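PDB 7EEH: TqaL from Neurospora crassa, which belongs to the 2OG-Fe dioxygenase family of the cupin clan and holds an iron (III) ion in its core. Local coordinates for residues B[27-30]-B[31-34]; B[260-263]-B[264-267]; B[85-88]-B[89-93]. The protein carries 1 engineered substitution. All coordinates share one frame; numbering follows the deposited sequence.

Contact 1: B[27-30]-B[31-34]; sequences KYIT and NRSI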
ATOM      1  N   LYS B  27       7.467   1.566  16.428  1.00 16.63           N
ATOM      2  CA  LYS B  27       6.585   1.362  17.575  1.00 20.37           C
ATOM      3  C   LYS B  27       7.307   0.623  18.694  1.00 22.53           C
ATOM      4  O   LYS B  27       7.081   0.896  19.876  1.00 20.53           O
ATOM      5  CB  LYS B  27       5.339   0.595  17.128  1.00 21.14           C
ATOM      6  CG  LYS B  27       4.238   0.481  18.166  1.00 35.11           C
ATOM      7  CD  LYS B  27       2.932  -0.070  17.560  1.00 33.26           C
ATOM      8  CE  LYS B  27       2.956  -1.591  17.402  1.00 39.96           C
ATOM      9  NZ  LYS B  27       1.749  -2.113  16.666  1.00 33.50           N
ATOM     10  N   TYR B  28       8.185  -0.313  18.332  1.00 20.25           N
ATOM     11  CA  TYR B  28       9.010  -1.004  19.319  1.00 19.90           C
ATOM     12  C   TYR B  28       9.959  -0.039  20.024  1.00 19.46           C
ATOM     13  O   TYR B  28      10.115  -0.095  21.246  1.00 22.58           O
ATOM     14  CB  TYR B  28       9.799  -2.106  18.622  1.00 17.75           C
ATOM     15  CG  TYR B  28      10.569  -3.067  19.497  1.00 19.47           C
ATOM     16  CD1 TYR B  28       9.935  -3.808  20.492  1.00 18.68           C
ATOM     17  CD2 TYR B  28      11.913  -3.298  19.264  1.00 17.99           C
ATOM     18  CE1 TYR B  28      10.642  -4.725  21.257  1.00 17.94           C
ATOM     19  CE2 TYR B  28      12.630  -4.212  20.027  1.00 17.76           C
ATOM     20  CZ  TYR B  28      11.993  -4.917  21.016  1.00 18.10           C
ATOM     21  OH  TYR B  28      12.719  -5.837  21.752  1.00 17.45           O
ATOM     22  N   ILE B  29      10.618   0.841  19.265  1.00 18.04           N
ATOM     23  CA  ILE B  29      11.487   1.844  19.880  1.00 19.41           C
ATOM     24  C   ILE B  29      10.698   2.695  20.867  1.00 21.75           C
ATOM     25  O   ILE B  29      11.154   2.970  21.980  1.00 22.31           O
ATOM     26  CB  ILE B  29      12.155   2.712  18.801  1.00 20.37           C
ATOM     27  CG1 ILE B  29      13.171   1.885  18.028  1.00 17.77           C
ATOM     28  CG2 ILE B  29      12.845   3.952  19.439  1.00 21.85           C
ATOM     29  CD1 ILE B  29      13.561   2.490  16.698  1.00 20.74           C
ATOM     30  N   THR B  30       9.482   3.084  20.490  1.00 19.69           N
ATOM     31  CA  THR B  30       8.674   3.955  21.343  1.00 23.98           C
ATOM     32  C   THR B  30       8.166   3.218  22.571  1.00 23.10           C
ATOM     33  O   THR B  30       8.255   3.728  23.690  1.00 23.89           O
ATOM     34  CB  THR B  30       7.500   4.530  20.545  1.00 20.86           C
ATOM     35  OG1 THR B  30       8.021   5.397  19.541  1.00 22.45           O
ATOM     36  CG2 THR B  30       6.584   5.330  21.449  1.00 26.96           C
ATOM     37  N   ASN B  31       7.646   2.003  22.388  1.00 19.15           N
ATOM     38  CA  ASN B  31       6.942   1.332  23.465  1.00 21.79           C
ATOM     39  C   ASN B  31       7.776   0.286  24.195  1.00 24.34           C
ATOM     40  O   ASN B  31       7.360  -0.157  25.270  1.00 20.50           O
ATOM     41  CB  ASN B  31       5.672   0.672  22.930  1.00 24.81           C
ATOM     42  CG  ASN B  31       4.667   1.682  22.441  1.00 30.44           C
ATOM     43  OD1 ASN B  31       4.568   2.790  22.979  1.00 31.38           O
ATOM     44  ND2 ASN B  31       3.913   1.311  21.416  1.00 28.52           N
ATOM     45  N   ARG B  32       8.918  -0.127  23.644  1.00 22.02           N
ATOM     46  CA  ARG B  32       9.822  -1.137  24.202  1.00 21.35           C
ATOM     47  C   ARG B  32       9.227  -2.544  24.197  1.00 19.84           C
ATOM     48  O   ARG B  32       9.822  -3.474  24.793  1.00 18.51           O
ATOM     49  CB  ARG B  32      10.292  -0.766  25.614  1.00 19.20           C
ATOM     50  CG  ARG B  32      10.587   0.731  25.805  1.00 20.45           C
ATOM     51  CD  ARG B  32      11.473   1.289  24.707  1.00 21.14           C
ATOM     52  NE  ARG B  32      12.855   0.873  24.877  1.00 20.23           N
ATOM     53  CZ  ARG B  32      13.821   1.110  24.004  1.00 22.47           C
ATOM     54  NH1 ARG B  32      13.569   1.769  22.874  1.00 22.11           N
ATOM     55  NH2 ARG B  32      15.046   0.691  24.267  1.00 22.95           N
ATOM     56  N   SER B  33       8.075  -2.727  23.555  1.00 20.73           N
ATOM     57  CA  SER B  33       7.541  -4.034  23.188  1.00 21.70           C
ATOM     58  C   SER B  33       6.481  -3.832  22.116  1.00 23.69           C
ATOM     59  O   SER B  33       5.958  -2.730  21.947  1.00 18.57           O
ATOM     60  CB  SER B  33       6.945  -4.779  24.379  1.00 22.54           C
ATOM     61  OG  SER B  33       5.730  -4.196  24.801  1.00 24.10           O
ATOM     62  N   ILE B  34       6.190  -4.906  21.375  1.00 18.21           N
ATOM     63  CA  ILE B  34       5.126  -4.911  20.379  1.00 19.35           C
ATOM     64  C   ILE B  34       4.471  -6.279  20.383  1.00 19.83           C
ATOM     65  O   ILE B  34       5.131  -7.306  20.575  1.00 18.61           O
ATOM     66  CB  ILE B  34       5.606  -4.610  18.940  1.00 23.35           C
ATOM     67  CG1 ILE B  34       6.774  -5.526  18.534  1.00 18.04           C
ATOM     68  CG2 ILE B  34       5.971  -3.149  18.778  1.00 22.73           C
ATOM     69  CD1 ILE B  34       7.122  -5.403  17.054  1.00 17.50           C
TER
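Arg-32 folds back on the helix it has just left: NH1 donates to Ile-29 O at 2.8 Å, nearly straight (165°), in the carbonyl plane on a lone pair and level with its own guanidinium plane. Bends at chi2 and chi3 curl the chain round so that CD also lies against this carbonyl. NE forms a salt bridge with Glu-250, and NH2 donates to Gln-145 O, so all three guanidinium nitrogens are engaged and the group's rotation is fixed. Two backbone bonds, Asn-31 N to Lys-27 O and Arg-32 N to Tyr-28 O (2.7 Å), finish helix 12-31 before Arg-32, with positive phi, turns the chain into strand 33-36, an edge strand, within this chain, of the large sheet of this cupin-clan fold. Tyr-28 holds its ring anti to the backbone N (chi1 -172°), which carries it along the start of the strand; Ser-33 CA meets the ring edge, 3.6 Å from CD1, and the hydroxyl goes on to His-190. Ile-34 places CG2 beside the helix, 4.0 Å from Tyr-28 CB and 3.7 Å from Lys-27 CE. The aliphatic part of Lys-27 also passes Asn-31, with CG 3.4 Å from ND2, while that amide nitrogen donates to Glu-37 of the second subunit.

Contact 2: B[260-263]-B[264-267]; sequences PLDE and TKEA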
ATOM      1  N   PRO B 260      -6.822 -25.765  30.948  1.00 43.74           N
ATOM      2  CA  PRO B 260      -7.495 -26.636  29.985  1.00 41.71           C
ATOM      3  C   PRO B 260      -8.968 -26.285  29.872  1.00 44.15           C
ATOM      4  O   PRO B 260      -9.643 -26.006  30.865  1.00 47.54           O
ATOM      5  CB  PRO B 260      -7.295 -28.039  30.573  1.00 40.44           C
ATOM      6  CG  PRO B 260      -7.082 -27.825  32.038  1.00 43.06           C
ATOM      7  CD  PRO B 260      -6.760 -26.370  32.293  1.00 41.53           C
ATOM      8  N   LEU B 261      -9.459 -26.279  28.638  1.00 43.90           N
ATOM      9  CA  LEU B 261     -10.881 -26.073  28.403  1.00 46.91           C
ATOM     10  C   LEU B 261     -11.698 -27.196  29.033  1.00 47.17           C
ATOM     11  O   LEU B 261     -12.530 -26.965  29.920  1.00 48.96           O
ATOM     12  CB  LEU B 261     -11.134 -25.992  26.904  1.00 46.41           C
ATOM     13  CG  LEU B 261     -12.578 -25.773  26.478  1.00 51.45           C
ATOM     14  CD1 LEU B 261     -13.136 -24.528  27.145  1.00 48.72           C
ATOM     15  CD2 LEU B 261     -12.656 -25.683  24.964  1.00 51.35           C
ATOM     16  N   ASP B 262     -11.461 -28.425  28.585  1.00 44.71           N
ATOM     17  CA  ASP B 262     -12.040 -29.621  29.189  1.00 44.44           C
ATOM     18  C   ASP B 262     -11.078 -30.123  30.260  1.00 44.07           C
ATOM     19  O   ASP B 262     -10.010 -30.655  29.940  1.00 41.79           O
ATOM     20  CB  ASP B 262     -12.288 -30.670  28.110  1.00 46.25           C
ATOM     21  CG  ASP B 262     -12.830 -31.981  28.659  1.00 48.64           C
ATOM     22  OD1 ASP B 262     -12.993 -32.123  29.888  1.00 48.13           O
ATOM     23  OD2 ASP B 262     -13.096 -32.878  27.833  1.00 49.02           O
ATOM     24  N   GLU B 263     -11.463 -29.964  31.532  1.00 45.96           N
ATOM     25  CA  GLU B 263     -10.598 -30.335  32.650  1.00 47.40           C
ATOM     26  C   GLU B 263     -10.199 -31.806  32.629  1.00 48.53           C
ATOM     27  O   GLU B 263      -9.203 -32.175  33.259  1.00 50.81           O
ATOM     28  CB  GLU B 263     -11.284 -30.023  33.988  1.00 52.04           C
ATOM     29  CG  GLU B 263     -11.875 -28.623  34.097  1.00 59.30           C
ATOM     30  CD  GLU B 263     -11.342 -27.856  35.294  1.00 66.48           C
ATOM     31  OE1 GLU B 263     -10.428 -28.379  35.970  1.00 69.66           O
ATOM     32  OE2 GLU B 263     -11.835 -26.734  35.555  1.00 59.33           O
ATOM     33  N   THR B 264     -10.945 -32.651  31.924  1.00 45.09           N
ATOM     34  CA  THR B 264     -10.652 -34.078  31.921  1.00 50.95           C
ATOM     35  C   THR B 264      -9.533 -34.462  30.959  1.00 52.64           C
ATOM     36  O   THR B 264      -9.143 -35.636  30.929  1.00 51.76           O
ATOM     37  CB  THR B 264     -11.920 -34.875  31.584  1.00 49.67           C
ATOM     38  OG1 THR B 264     -12.152 -34.854  30.169  1.00 50.09           O
ATOM     39  CG2 THR B 264     -13.127 -34.285  32.304  1.00 46.19           C
ATOM     40  N   LYS B 265      -8.997 -33.518  30.182  1.00 48.79           N
ATOM     41  CA  LYS B 265      -8.005 -33.833  29.162  1.00 46.09           C
ATOM     42  C   LYS B 265      -6.780 -32.937  29.303  1.00 47.65           C
ATOM     43  O   LYS B 265      -6.810 -31.894  29.966  1.00 41.18           O
ATOM     44  CB  LYS B 265      -8.590 -33.688  27.756  1.00 46.26           C
ATOM     45  CG  LYS B 265      -9.863 -34.465  27.543  1.00 49.97           C
ATOM     46  CD  LYS B 265     -10.308 -34.379  26.097  1.00 53.41           C
ATOM     47  CE  LYS B 265     -11.606 -35.132  25.877  1.00 57.31           C
ATOM     48  NZ  LYS B 265     -12.203 -34.806  24.552  1.00 63.45           N
ATOM     49  N   GLU B 266      -5.694 -33.354  28.661  1.00 43.11           N
ATOM     50  CA  GLU B 266      -4.482 -32.558  28.705  1.00 45.84           C
ATOM     51  C   GLU B 266      -4.605 -31.351  27.780  1.00 40.45           C
ATOM     52  O   GLU B 266      -5.346 -31.362  26.792  1.00 41.13           O
ATOM     53  CB  GLU B 266      -3.262 -33.394  28.316  1.00 42.09           C
ATOM     54  CG  GLU B 266      -3.209 -33.731  26.834  1.00 45.49           C
ATOM     55  CD  GLU B 266      -1.912 -34.408  26.432  1.00 46.86           C
ATOM     56  OE1 GLU B 266      -1.173 -34.857  27.338  1.00 50.15           O
ATOM     57  OE2 GLU B 266      -1.632 -34.488  25.212  1.00 49.53           O
ATOM     58  N   ALA B 267      -3.872 -30.299  28.116  1.00 40.19           N
ATOM     59  CA  ALA B 267      -3.774 -29.119  27.275  1.00 38.09           C
ATOM     60  C   ALA B 267      -2.315 -28.907  26.890  1.00 36.83           C
ATOM     61  O   ALA B 267      -1.420 -29.039  27.728  1.00 37.39           O
ATOM     62  CB  ALA B 267      -4.328 -27.883  27.992  1.00 37.85           C
TER
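Asp-262 OD1 accepts two bonds from Thr-264, one from the backbone N and one from the hydroxyl OG1, each 2.9 Å long. Both donors come from the same face of the carboxylate, the amide 50° out of its plane. Thr-264 can offer them together because its OG1 stands between the backbone N and the carbonyl carbon (chi1 79°), turned back to the aspartate. The hydroxyl is the donor here, so the carboxylate satisfies both polar hydrogens of the threonine. The carbonyl of Asp-262 is used as well: Lys-265 N reaches Asp-262 O at 3.0 Å with an N-H...O angle of 162°, from above the carbonyl plane. The second carboxylate oxygen faces the lysine chain, which runs extended beyond CG and crosses the aspartate. Lys-265 CE comes within 3.3 Å of Asp-262 OD2, whereas NZ ends 3.9 Å from it, a long salt bridge that probably adds only a modest electrostatic pull at this exposed place. Away from the polar end of the turn, Pro-260 CB rests on Ala-267 CB at 3.9 Å, an apolar touch where the two arms of the loop come together. Neighbouring residues secure these arms: Asn-200 OD1 accepts from Asp-262 N, its ND2 donates to Glu-266 O, and the Glu-266 carboxylate forms a salt bridge with Lys-199. On the far arm Ala-267 joins Thr-170 by backbone bonding as strand 267-277 begins. The bond from Lys-265 N to Asp-262 O closes a type I beta turn from Asp-262 to Lys-265, and the first-position aspartate accepting from the amide two residues on makes it an Asx turn as well, at the surface of the loop that links strands 252-255 and 267-277.

Contact 3: B[85-88]-B[89-93]; sequences FSTR and SVRRL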
ATOM      1  N   PHE B  85      25.999  -9.217  11.635  1.00 32.86           N
ATOM      2  CA  PHE B  85      25.745  -7.975  10.922  1.00 34.04           C
ATOM      3  C   PHE B  85      26.945  -7.493  10.118  1.00 38.19           C
ATOM      4  O   PHE B  85      26.879  -6.413   9.526  1.00 39.31           O
ATOM      5  CB  PHE B  85      25.256  -6.912  11.899  1.00 33.72           C
ATOM      6  CG  PHE B  85      23.804  -7.062  12.233  1.00 34.72           C
ATOM      7  CD1 PHE B  85      22.836  -6.766  11.286  1.00 35.21           C
ATOM      8  CD2 PHE B  85      23.406  -7.561  13.457  1.00 33.74           C
ATOM      9  CE1 PHE B  85      21.496  -6.929  11.573  1.00 35.02           C
ATOM     10  CE2 PHE B  85      22.063  -7.734  13.747  1.00 30.52           C
ATOM     11  CZ  PHE B  85      21.111  -7.413  12.808  1.00 29.67           C
ATOM     12  N   SER B  86      28.021  -8.278  10.062  1.00 38.36           N
ATOM     13  CA  SER B  86      29.078  -8.062   9.083  1.00 38.73           C
ATOM     14  C   SER B  86      28.778  -8.800   7.788  1.00 34.67           C
ATOM     15  O   SER B  86      28.862  -8.223   6.705  1.00 35.99           O
ATOM     16  CB  SER B  86      30.429  -8.520   9.634  1.00 41.16           C
ATOM     17  OG  SER B  86      30.676  -7.927  10.886  1.00 50.41           O
ATOM     18  N   THR B  87      28.428 -10.077   7.889  1.00 33.63           N
ATOM     19  CA  THR B  87      27.965 -10.827   6.731  1.00 35.25           C
ATOM     20  C   THR B  87      26.504 -10.554   6.409  1.00 34.18           C
ATOM     21  O   THR B  87      26.028 -11.009   5.366  1.00 36.16           O
ATOM     22  CB  THR B  87      28.171 -12.328   6.953  1.00 36.30           C
ATOM     23  OG1 THR B  87      27.288 -12.782   7.984  1.00 37.30           O
ATOM     24  CG2 THR B  87      29.616 -12.618   7.366  1.00 33.51           C
ATOM     25  N   ARG B  88      25.799  -9.817   7.265  1.00 32.42           N
ATOM     26  CA  ARG B  88      24.381  -9.510   7.089  1.00 33.99           C
ATOM     27  C   ARG B  88      23.571 -10.775   6.799  1.00 32.12           C
ATOM     28  O   ARG B  88      22.828 -10.867   5.817  1.00 30.76           O
ATOM     29  CB  ARG B  88      24.187  -8.457   6.002  1.00 42.71           C
ATOM     30  CG  ARG B  88      24.350  -7.046   6.527  1.00 41.93           C
ATOM     31  CD  ARG B  88      24.791  -6.090   5.440  1.00 51.23           C
ATOM     32  NE  ARG B  88      23.681  -5.665   4.589  1.00 55.97           N
ATOM     33  CZ  ARG B  88      22.925  -4.593   4.820  1.00 55.81           C
ATOM     34  NH1 ARG B  88      23.144  -3.830   5.886  1.00 57.17           N
ATOM     35  NH2 ARG B  88      21.945  -4.284   3.979  1.00 57.21           N
ATOM     36  N   SER B  89      23.720 -11.757   7.686  1.00 31.78           N
ATOM     37  CA  SER B  89      23.039 -13.035   7.552  1.00 29.65           C
ATOM     38  C   SER B  89      22.799 -13.606   8.944  1.00 28.30           C
ATOM     39  O   SER B  89      23.259 -13.062   9.948  1.00 28.55           O
ATOM     40  CB  SER B  89      23.861 -14.003   6.699  1.00 32.06           C
ATOM     41  OG  SER B  89      25.156 -14.181   7.255  1.00 29.27           O
ATOM     42  N   VAL B  90      22.059 -14.705   9.002  1.00 26.96           N
ATOM     43  CA  VAL B  90      21.874 -15.441  10.244  1.00 28.01           C
ATOM     44  C   VAL B  90      22.222 -16.897   9.961  1.00 28.23           C
ATOM     45  O   VAL B  90      21.899 -17.418   8.889  1.00 29.68           O
ATOM     46  CB  VAL B  90      20.440 -15.282  10.798  1.00 26.65           C
ATOM     47  CG1 VAL B  90      19.432 -15.666   9.762  1.00 30.70           C
ATOM     48  CG2 VAL B  90      20.245 -16.114  12.053  1.00 23.92           C
ATOM     49  N   ARG B  91      22.923 -17.537  10.898  1.00 27.29           N
ATOM     50  CA  ARG B  91      23.466 -18.869  10.669  1.00 27.66           C
ATOM     51  C   ARG B  91      23.277 -19.728  11.910  1.00 28.76           C
ATOM     52  O   ARG B  91      23.215 -19.221  13.032  1.00 29.46           O
ATOM     53  CB  ARG B  91      24.960 -18.819  10.287  1.00 28.49           C
ATOM     54  CG  ARG B  91      25.930 -18.715  11.467  1.00 31.98           C
ATOM     55  CD  ARG B  91      27.394 -18.644  10.994  1.00 34.28           C
ATOM     56  NE  ARG B  91      27.533 -17.670   9.922  1.00 30.39           N
ATOM     57  CZ  ARG B  91      27.964 -16.426  10.099  1.00 31.07           C
ATOM     58  NH1 ARG B  91      28.338 -16.010  11.301  1.00 28.30           N
ATOM     59  NH2 ARG B  91      28.023 -15.600   9.065  1.00 32.14           N
ATOM     60  N   ARG B  92      23.190 -21.038  11.697  1.00 26.05           N
ATOM     61  CA  ARG B  92      23.126 -21.983  12.800  1.00 25.47           C
ATOM     62  C   ARG B  92      24.520 -22.180  13.373  1.00 26.95           C
ATOM     63  O   ARG B  92      25.473 -22.410  12.625  1.00 27.66           O
ATOM     64  CB  ARG B  92      22.557 -23.320  12.320  1.00 24.36           C
ATOM     65  CG  ARG B  92      22.496 -24.406  13.384  1.00 21.92           C
ATOM     66  CD  ARG B  92      21.430 -24.093  14.404  1.00 23.31           C
ATOM     67  NE  ARG B  92      21.288 -25.141  15.404  1.00 23.63           N
ATOM     68  CZ  ARG B  92      20.526 -26.218  15.242  1.00 24.69           C
ATOM     69  NH1 ARG B  92      19.827 -26.379  14.129  1.00 21.44           N
ATOM     70  NH2 ARG B  92      20.452 -27.130  16.199  1.00 24.36           N
ATOM     71  N   LEU B  93      24.638 -22.101  14.693  1.00 24.45           N
ATOM     72  CA  LEU B  93      25.896 -22.335  15.388  1.00 26.64           C
ATOM     73  C   LEU B  93      25.932 -23.745  15.967  1.00 28.74           C
ATOM     74  O   LEU B  93      24.900 -24.377  16.178  1.00 26.07           O
ATOM     75  CB  LEU B  93      26.093 -21.331  16.518  1.00 26.75           C
ATOM     76  CG  LEU B  93      26.048 -19.853  16.157  1.00 26.40           C
ATOM     77  CD1 LEU B  93      26.156 -19.039  17.427  1.00 25.91           C
ATOM     78  CD2 LEU B  93      27.181 -19.529  15.213  1.00 26.82           C
TER
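Thr-87 and Ser-89 meet through their hydroxyls, Thr-87 OG1 donating to Ser-89 OG at 2.7 Å. This is the firmer of two side-chain hydrogen bonds across the contact. Both hydroxyls sit between their own backbone N and carbonyl carbon (chi1 68° for Thr-87, 57° for Ser-89), which turns the two oxygens toward each other although the residues are two apart. Ser-89 OG in turn bonds to Glu-304 OE2, so the serine hydroxyl links the threonine of the loop to an acid of strand 304-306. The other bond is weak: Arg-91 NH2 reaches Thr-87 OG1 at 3.1 Å with an angle of only 121°, although the oxygen lies at the guanidinium edge, near its plane. The two side chains cross at about a right angle.

The short loop 85-88 joins strands 74-84 and 89-92 as a beta hairpin in the large antiparallel sheet of this cupin-clan protein. Arg-88 and Ser-89 together face Asp-84 in a G1 beta bulge, with Arg-88 at positive phi. Asp-84 OD1 accepts from the backbone nitrogens of Ser-86 and Thr-87, fastening the loop from within.

Among charged groups, Arg-91 has its main partners outside the segments. Its NH1 pairs with Asp-84 OD2 and its NE with Glu-304 OE1, so acids of the two flanking strands hold the guanidinium beside the threonine. The bend at chi3 swings the group back along the chain toward Thr-87. Arg-88, directed elsewhere, makes a cation-pi contact with Phe-308.

Overall arrangement
All three contacts are local, made by residues close in sequence: a helix end, a loop turn and a bulged strand connection; none touches another. Contacts 1 and 3 both reach the large antiparallel sheet, contact 1 at one outermost strand, 33-36, and contact 3 at strand 89-92, next to the other outermost strand, 304-306; their centres are 24 Å apart and their nearest atoms about 12 Å. Contact 2 leads into strand 267-277 of that sheet and lies across the chain's centre from contact 3, 42 Å between centres; contacts 1 and 2 are 35 Å apart by the same measure. The iron (III) ion, bound by His-184, Asp-186 and His-253, lies about 13 Å from the Ser-33 side chain of contact 1.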